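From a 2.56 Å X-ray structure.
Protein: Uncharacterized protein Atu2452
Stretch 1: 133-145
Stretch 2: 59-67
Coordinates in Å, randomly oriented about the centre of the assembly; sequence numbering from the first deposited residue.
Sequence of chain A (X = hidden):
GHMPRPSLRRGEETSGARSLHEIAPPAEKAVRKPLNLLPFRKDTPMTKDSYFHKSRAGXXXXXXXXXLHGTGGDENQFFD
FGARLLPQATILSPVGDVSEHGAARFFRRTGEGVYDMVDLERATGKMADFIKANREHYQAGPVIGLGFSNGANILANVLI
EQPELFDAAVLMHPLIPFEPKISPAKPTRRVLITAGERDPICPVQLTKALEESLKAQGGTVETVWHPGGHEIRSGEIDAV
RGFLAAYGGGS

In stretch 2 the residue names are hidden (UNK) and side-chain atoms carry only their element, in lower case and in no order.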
ATOM      1  N   ALA A 133      -9.489  11.956  -4.707  1.00 52.60           N
ATOM      2  CA  ALA A 133      -9.889  13.287  -4.256  1.00 51.77           C
ATOM      3  C   ALA A 133      -8.652  14.150  -4.006  1.00 51.51           C
ATOM      4  O   ALA A 133      -8.667  15.329  -4.311  1.00 51.12           O
ATOM      5  CB  ALA A 133     -10.800  13.208  -3.007  1.00 51.16           C
ATOM      6  N   ASN A 134      -7.572  13.551  -3.499  1.00 51.48           N
ATOM      7  CA  ASN A 134      -6.312  14.290  -3.289  1.00 51.06           C
ATOM      8  C   ASN A 134      -5.526  14.519  -4.563  1.00 50.90           C
ATOM      9  O   ASN A 134      -4.914  15.564  -4.712  1.00 50.99           O
ATOM     10  CB  ASN A 134      -5.429  13.605  -2.250  1.00 50.68           C
ATOM     11  CG  ASN A 134      -5.942  13.796  -0.857  1.00 49.67           C
ATOM     12  OD1 ASN A 134      -5.685  14.792  -0.210  1.00 50.34           O
ATOM     13  ND2 ASN A 134      -6.682  12.838  -0.389  1.00 50.27           N
ATOM     14  N   ARG A 135      -5.496  13.517  -5.436  1.00 50.99           N
ATOM     15  CA  ARG A 135      -5.148  13.702  -6.836  1.00 51.33           C
ATOM     16  C   ARG A 135      -5.724  15.051  -7.350  1.00 51.11           C
ATOM     17  O   ARG A 135      -4.983  15.911  -7.769  1.00 51.50           O
ATOM     18  CB  ARG A 135      -5.748  12.541  -7.618  1.00 51.74           C
ATOM     19  CG  ARG A 135      -5.338  12.445  -9.051  1.00 53.54           C
ATOM     20  CD  ARG A 135      -4.055  11.687  -9.068  1.00 56.25           C
ATOM     21  NE  ARG A 135      -3.755  10.901 -10.280  1.00 57.43           N
ATOM     22  CZ  ARG A 135      -4.556  10.084 -10.980  1.00 58.25           C
ATOM     23  NH1 ARG A 135      -5.853   9.853 -10.661  1.00 56.61           N
ATOM     24  NH2 ARG A 135      -4.008   9.475 -12.039  1.00 57.66           N
ATOM     25  N   GLU A 136      -7.034  15.256  -7.288  1.00 51.32           N
ATOM     26  CA  GLU A 136      -7.620  16.535  -7.705  1.00 52.18           C
ATOM     27  C   GLU A 136      -6.977  17.683  -6.951  1.00 51.75           C
ATOM     28  O   GLU A 136      -6.396  18.566  -7.556  1.00 51.79           O
ATOM     29  CB  GLU A 136      -9.135  16.568  -7.461  1.00 52.85           C
ATOM     30  CG  GLU A 136      -9.996  15.616  -8.372  1.00 56.51           C
ATOM     31  CD  GLU A 136     -10.695  16.346  -9.593  1.00 60.05           C
ATOM     32  OE1 GLU A 136     -11.227  15.616 -10.497  1.00 57.54           O
ATOM     33  OE2 GLU A 136     -10.714  17.630  -9.632  1.00 58.48           O
ATOM     34  N   HIS A 137      -7.056  17.644  -5.626  1.00 51.28           N
ATOM     35  CA  HIS A 137      -6.684  18.776  -4.815  1.00 51.07           C
ATOM     36  C   HIS A 137      -5.288  19.302  -5.108  1.00 51.38           C
ATOM     37  O   HIS A 137      -5.130  20.495  -5.393  1.00 50.98           O
ATOM     38  CB  HIS A 137      -6.853  18.486  -3.335  1.00 50.33           C
ATOM     39  CG  HIS A 137      -6.522  19.658  -2.476  1.00 51.20           C
ATOM     40  ND1 HIS A 137      -5.648  19.580  -1.407  1.00 52.09           N
ATOM     41  CD2 HIS A 137      -6.903  20.957  -2.560  1.00 48.28           C
ATOM     42  CE1 HIS A 137      -5.521  20.782  -0.858  1.00 49.92           C
ATOM     43  NE2 HIS A 137      -6.253  21.633  -1.553  1.00 47.25           N
ATOM     44  N   TYR A 138      -4.294  18.413  -5.069  1.00 51.76           N
ATOM     45  CA  TYR A 138      -2.875  18.774  -5.368  1.00 52.17           C
ATOM     46  C   TYR A 138      -2.468  18.773  -6.853  1.00 52.28           C
ATOM     47  O   TYR A 138      -1.336  19.135  -7.196  1.00 51.80           O
ATOM     48  CB  TYR A 138      -1.900  17.866  -4.604  1.00 51.59           C
ATOM     49  CG  TYR A 138      -2.115  17.886  -3.127  1.00 50.17           C
ATOM     50  CD1 TYR A 138      -2.659  16.806  -2.507  1.00 46.49           C
ATOM     51  CD2 TYR A 138      -1.784  19.008  -2.347  1.00 49.82           C
ATOM     52  CE1 TYR A 138      -2.861  16.786  -1.149  1.00 47.44           C
ATOM     53  CE2 TYR A 138      -1.994  19.013  -0.952  1.00 49.00           C
ATOM     54  CZ  TYR A 138      -2.544  17.876  -0.375  1.00 50.08           C
ATOM     55  OH  TYR A 138      -2.772  17.757   0.973  1.00 51.72           O
ATOM     56  N   GLN A 139      -3.385  18.337  -7.718  1.00 53.12           N
ATOM     57  CA  GLN A 139      -3.152  18.290  -9.175  1.00 53.51           C
ATOM     58  C   GLN A 139      -1.923  17.417  -9.437  1.00 53.23           C
ATOM     59  O   GLN A 139      -1.020  17.782 -10.207  1.00 53.80           O
ATOM     60  CB  GLN A 139      -2.970  19.712  -9.723  1.00 53.00           C
ATOM     61  CG  GLN A 139      -3.852  20.715  -9.018  1.00 53.28           C
ATOM     62  CD  GLN A 139      -3.732  22.118  -9.614  1.00 55.20           C
ATOM     63  OE1 GLN A 139      -4.166  22.371 -10.738  1.00 56.30           O
ATOM     64  NE2 GLN A 139      -3.153  23.034  -8.858  1.00 53.24           N
ATOM     65  N   ALA A 140      -1.888  16.300  -8.718  1.00 52.32           N
ATOM     66  CA  ALA A 140      -0.799  15.341  -8.745  1.00 52.13           C
ATOM     67  C   ALA A 140      -0.890  14.542 -10.032  1.00 52.12           C
ATOM     68  O   ALA A 140      -1.926  14.557 -10.713  1.00 52.26           O
ATOM     69  CB  ALA A 140      -0.885  14.399  -7.521  1.00 51.27           C
ATOM     70  N   GLY A 141       0.204  13.848 -10.350  1.00 52.08           N
ATOM     71  CA  GLY A 141       0.311  12.986 -11.537  1.00 51.26           C
ATOM     72  C   GLY A 141       0.228  11.501 -11.233  1.00 50.46           C
ATOM     73  O   GLY A 141      -0.849  11.001 -10.944  1.00 51.50           O
ATOM     74  N   PRO A 142       1.348  10.761 -11.329  1.00 49.81           N
ATOM     75  CA  PRO A 142       1.281   9.311 -11.028  1.00 49.55           C
ATOM     76  C   PRO A 142       0.819   9.026  -9.595  1.00 49.76           C
ATOM     77  O   PRO A 142       1.130   9.821  -8.707  1.00 49.61           O
ATOM     78  CB  PRO A 142       2.735   8.865 -11.224  1.00 49.25           C
ATOM     79  CG  PRO A 142       3.292   9.877 -12.212  1.00 48.00           C
ATOM     80  CD  PRO A 142       2.701  11.164 -11.741  1.00 49.09           C
ATOM     81  N   VAL A 143       0.072   7.943  -9.346  1.00 49.67           N
ATOM     82  CA  VAL A 143      -0.138   7.579  -7.941  1.00 49.84           C
ATOM     83  C   VAL A 143       0.732   6.413  -7.566  1.00 49.56           C
ATOM     84  O   VAL A 143       0.822   5.391  -8.266  1.00 50.62           O
ATOM     85  CB  VAL A 143      -1.609   7.368  -7.482  1.00 49.10           C
ATOM     86  CG1 VAL A 143      -2.478   8.562  -7.802  1.00 49.70           C
ATOM     87  CG2 VAL A 143      -2.164   6.268  -8.159  1.00 52.04           C
ATOM     88  N   ILE A 144       1.408   6.596  -6.458  1.00 49.01           N
ATOM     89  CA  ILE A 144       2.323   5.606  -5.964  1.00 48.13           C
ATOM     90  C   ILE A 144       1.909   5.333  -4.549  1.00 48.20           C
ATOM     91  O   ILE A 144       1.480   6.240  -3.844  1.00 48.18           O
ATOM     92  CB  ILE A 144       3.746   6.130  -5.983  1.00 47.59           C
ATOM     93  CG1 ILE A 144       4.077   6.562  -7.403  1.00 47.16           C
ATOM     94  CG2 ILE A 144       4.700   5.076  -5.479  1.00 46.18           C
ATOM     95  CD1 ILE A 144       5.505   6.843  -7.621  1.00 48.54           C
ATOM     96  N   GLY A 145       2.026   4.078  -4.139  1.00 48.05           N
ATOM     97  CA  GLY A 145       1.675   3.690  -2.798  1.00 47.73           C
ATOM     98  C   GLY A 145       2.718   2.769  -2.275  1.00 48.64           C
ATOM     99  O   GLY A 145       3.432   2.058  -3.021  1.00 49.64           O
ATOM    100  N   UNK A  59       4.973  19.291  -5.950  1.00 54.96           N
ATOM    101  CA  UNK A  59       4.865  19.951  -7.241  1.00 54.38           C
ATOM    102  C   UNK A  59       3.754  19.349  -8.114  1.00 53.65           C
ATOM    103  O   UNK A  59       3.562  18.129  -8.126  1.00 54.63           O
ATOM    104  c   UNK A  59       6.232  19.962  -7.933  1.00 54.38           C
ATOM    105  c   UNK A  59       6.101  19.746  -9.469  1.00 53.96           C
ATOM    106  c   UNK A  59       6.941  21.323  -7.604  1.00 55.72           C
ATOM    107  N   UNK A  60       3.004  20.213  -8.792  1.00 52.55           N
ATOM    108  CA  UNK A  60       1.986  19.811  -9.756  1.00 52.43           C
ATOM    109  C   UNK A  60       2.515  18.884 -10.895  1.00 52.65           C
ATOM    110  O   UNK A  60       3.407  19.252 -11.685  1.00 52.82           O
ATOM    111  c   UNK A  60       1.303  21.048 -10.341  1.00 51.48           C
ATOM    112  N   UNK A  61       1.968  17.684 -10.998  1.00 51.86           N
ATOM    113  CA  UNK A  61       2.428  16.807 -12.059  1.00 52.25           C
ATOM    114  C   UNK A  61       3.331  15.714 -11.522  1.00 52.50           C
ATOM    115  O   UNK A  61       3.529  14.636 -12.175  1.00 52.44           O
ATOM    116  N   UNK A  62       3.859  15.990 -10.328  1.00 51.94           N
ATOM    117  CA  UNK A  62       4.640  15.032  -9.590  1.00 52.13           C
ATOM    118  C   UNK A  62       3.730  13.988  -8.887  1.00 53.14           C
ATOM    119  O   UNK A  62       2.516  14.234  -8.651  1.00 53.38           O
ATOM    120  c   UNK A  62       5.518  15.747  -8.598  1.00 51.89           C
ATOM    121  N   UNK A  63       4.307  12.810  -8.556  1.00 53.22           N
ATOM    122  CA  UNK A  63       3.499  11.732  -7.974  1.00 52.81           C
ATOM    123  C   UNK A  63       2.725  12.149  -6.732  1.00 52.76           C
ATOM    124  O   UNK A  63       3.126  13.089  -6.036  1.00 52.94           O
ATOM    125  c   UNK A  63       4.538  10.663  -7.610  1.00 52.50           C
ATOM    126  c   UNK A  63       5.692  10.931  -8.580  1.00 53.34           C
ATOM    127  c   UNK A  63       5.730  12.426  -8.731  1.00 52.98           C
ATOM    128  N   UNK A  64       1.598  11.468  -6.531  1.00 52.63           N
ATOM    129  CA  UNK A  64       0.871  11.366  -5.282  1.00 53.23           C
ATOM    130  C   UNK A  64       1.434  10.134  -4.573  1.00 54.03           C
ATOM    131  O   UNK A  64       1.268   9.000  -5.041  1.00 54.38           O
ATOM    132  c   UNK A  64      -1.173  12.531  -3.492  1.00 52.77           C
ATOM    133  c   UNK A  64      -0.617  11.102  -5.548  1.00 52.92           C
ATOM    134  c   UNK A  64      -1.698  11.788  -4.721  1.00 53.02           C
ATOM    135  c   UNK A  64      -2.689  10.777  -4.300  1.00 52.51           C
ATOM    136  N   UNK A  65       2.117  10.342  -3.460  1.00 54.26           N
ATOM    137  CA  UNK A  65       2.690   9.217  -2.777  1.00 54.13           C
ATOM    138  C   UNK A  65       1.844   8.952  -1.547  1.00 54.80           C
ATOM    139  O   UNK A  65       1.853   9.747  -0.611  1.00 55.80           O
ATOM    140  c   UNK A  65       6.258   8.411  -1.848  1.00 53.52           C
ATOM    141  c   UNK A  65       7.025   7.293  -1.581  1.00 53.99           C
ATOM    142  c   UNK A  65       4.321   7.070  -1.989  1.00 54.51           C
ATOM    143  c   UNK A  65       6.443   6.071  -1.523  1.00 53.26           C
ATOM    144  c   UNK A  65       4.910   8.313  -2.058  1.00 52.78           C
ATOM    145  c   UNK A  65       5.079   5.951  -1.730  1.00 54.86           C
ATOM    146  c   UNK A  65       4.107   9.523  -2.352  1.00 53.75           C
ATOM    147  N   UNK A  66       1.099   7.856  -1.533  1.00 54.62           N
ATOM    148  CA  UNK A  66       0.326   7.515  -0.342  1.00 54.90           C
ATOM    149  C   UNK A  66       0.996   6.347   0.376  1.00 55.07           C
ATOM    150  O   UNK A  66       1.446   5.409  -0.275  1.00 54.58           O
ATOM    151  c   UNK A  66      -1.368   6.453  -1.867  1.00 55.79           C
ATOM    152  c   UNK A  66      -1.908   6.711   0.529  1.00 54.78           C
ATOM    153  c   UNK A  66      -1.180   7.302  -0.654  1.00 54.54           C
ATOM    154  N   UNK A  67       1.130   6.457   1.703  1.00 55.79           N
ATOM    155  CA  UNK A  67       1.849   5.460   2.505  1.00 56.27           C
ATOM    156  C   UNK A  67       0.998   5.064   3.664  1.00 56.58           C
ATOM    157  O   UNK A  67       0.456   5.908   4.370  1.00 57.59           O
ATOM    158  c   UNK A  67       3.901   8.187   2.254  1.00 57.80           C
ATOM    159  c   UNK A  67       5.566   6.367   2.583  1.00 59.58           C
ATOM    160  c   UNK A  67       3.163   5.981   3.051  1.00 56.59           C
ATOM    161  c   UNK A  67       4.152   6.705   2.141  1.00 58.30           C
TER

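Position 59 has three side-chain carbons, one carrying the other two. The fork is at CB, as in valine. Its CA-to-CB bond points away from stretch 1, and no atom of the residue makes a contact there. It is Val59. It opens a type II turn that runs to position 62.

Position 60 has a single side-chain carbon, which lies near Gln139, so it is Ala60. Its CA lies 3.7 Å and its CB 4.0 Å from Gln139 O.

Position 61 has no side-chain atoms. Its phi is positive, 105°, and a CB would be jammed against the carbonyl oxygen of Ala60. That backbone calls for glycine, and the residue is Gly61. Its N gives a weak hydrogen bond to Gln139 O, 3.1 Å long and bent to 134° at the hydrogen. Its O lies 3.7 Å from Gly141 CA. Gly141 is bare as well, and an ideal CB there would clash with Gly61 O at 2.3 Å.

Position 62 has one side-chain carbon, directed away from stretch 1. It is Ala62. Its N closes the turn by bonding to Val59 O at 3.1 Å. Its O accepts a nearly straight hydrogen bond from Gly141 N at 2.9 Å.

Position 63 has three side-chain carbons that close a ring onto its own N and approach Ile144. Such a ring means proline, Pro63. Its N has no hydrogen to donate. Its CB lies 3.9 Å from Ile144 CD1, and its CA makes a CA-H...O contact with Pro142 O at 3.1 Å.

Position 64 has four side-chain carbons, forked at the second. They approach Ala140, Val143 and Arg135. Forking one atom beyond CB fits leucine rather than isoleucine, so this is Leu64. Its CB lies 3.9 Å from both Ala140 CB and Val143 CG1. Its CD1 reaches the helix, 4.1 Å from Arg135 N. It has the largest area covered by stretch 1.

Position 65 has one carbon followed by a six-carbon ring, with no oxygen attached. The ring approaches Ile144 and Gly145. It is Phe65. Its CE1 lies 3.9 Å from Ile144 CG2, and the ring edge meets Gly145 C.

Position 66 has three side-chain carbons, forked at CB. One approaches Ile144 O. It is Val66. Its O lies 3.1 Å from Gly145 CA in a CA-H...O contact.

Position 67 has four side-chain carbons, forked at the second. None contacts stretch 1. It is Leu67.

The contact is a parallel pairing of two strands. Val143, Ile144 and Gly145 lie beside Leu64, Phe65 and Val66. Backbone bonds alternate between the strands: Leu64 N to Pro142 O, Ile144 N to Leu64 O, and Val66 N to Ile144 O, each 2.8 Å. Val143, Leu64 and Val66 place side chains on one face; Ile144 and Phe65 use the other. Before the strands, the bonds to Ala62 O and Gln139 O join the loops. Arg135 NE bonds Gly141 O at 3.0 Å, tying the helix to the loop within stretch 1.

Stretch 2 59-67: VAGAPLFVL
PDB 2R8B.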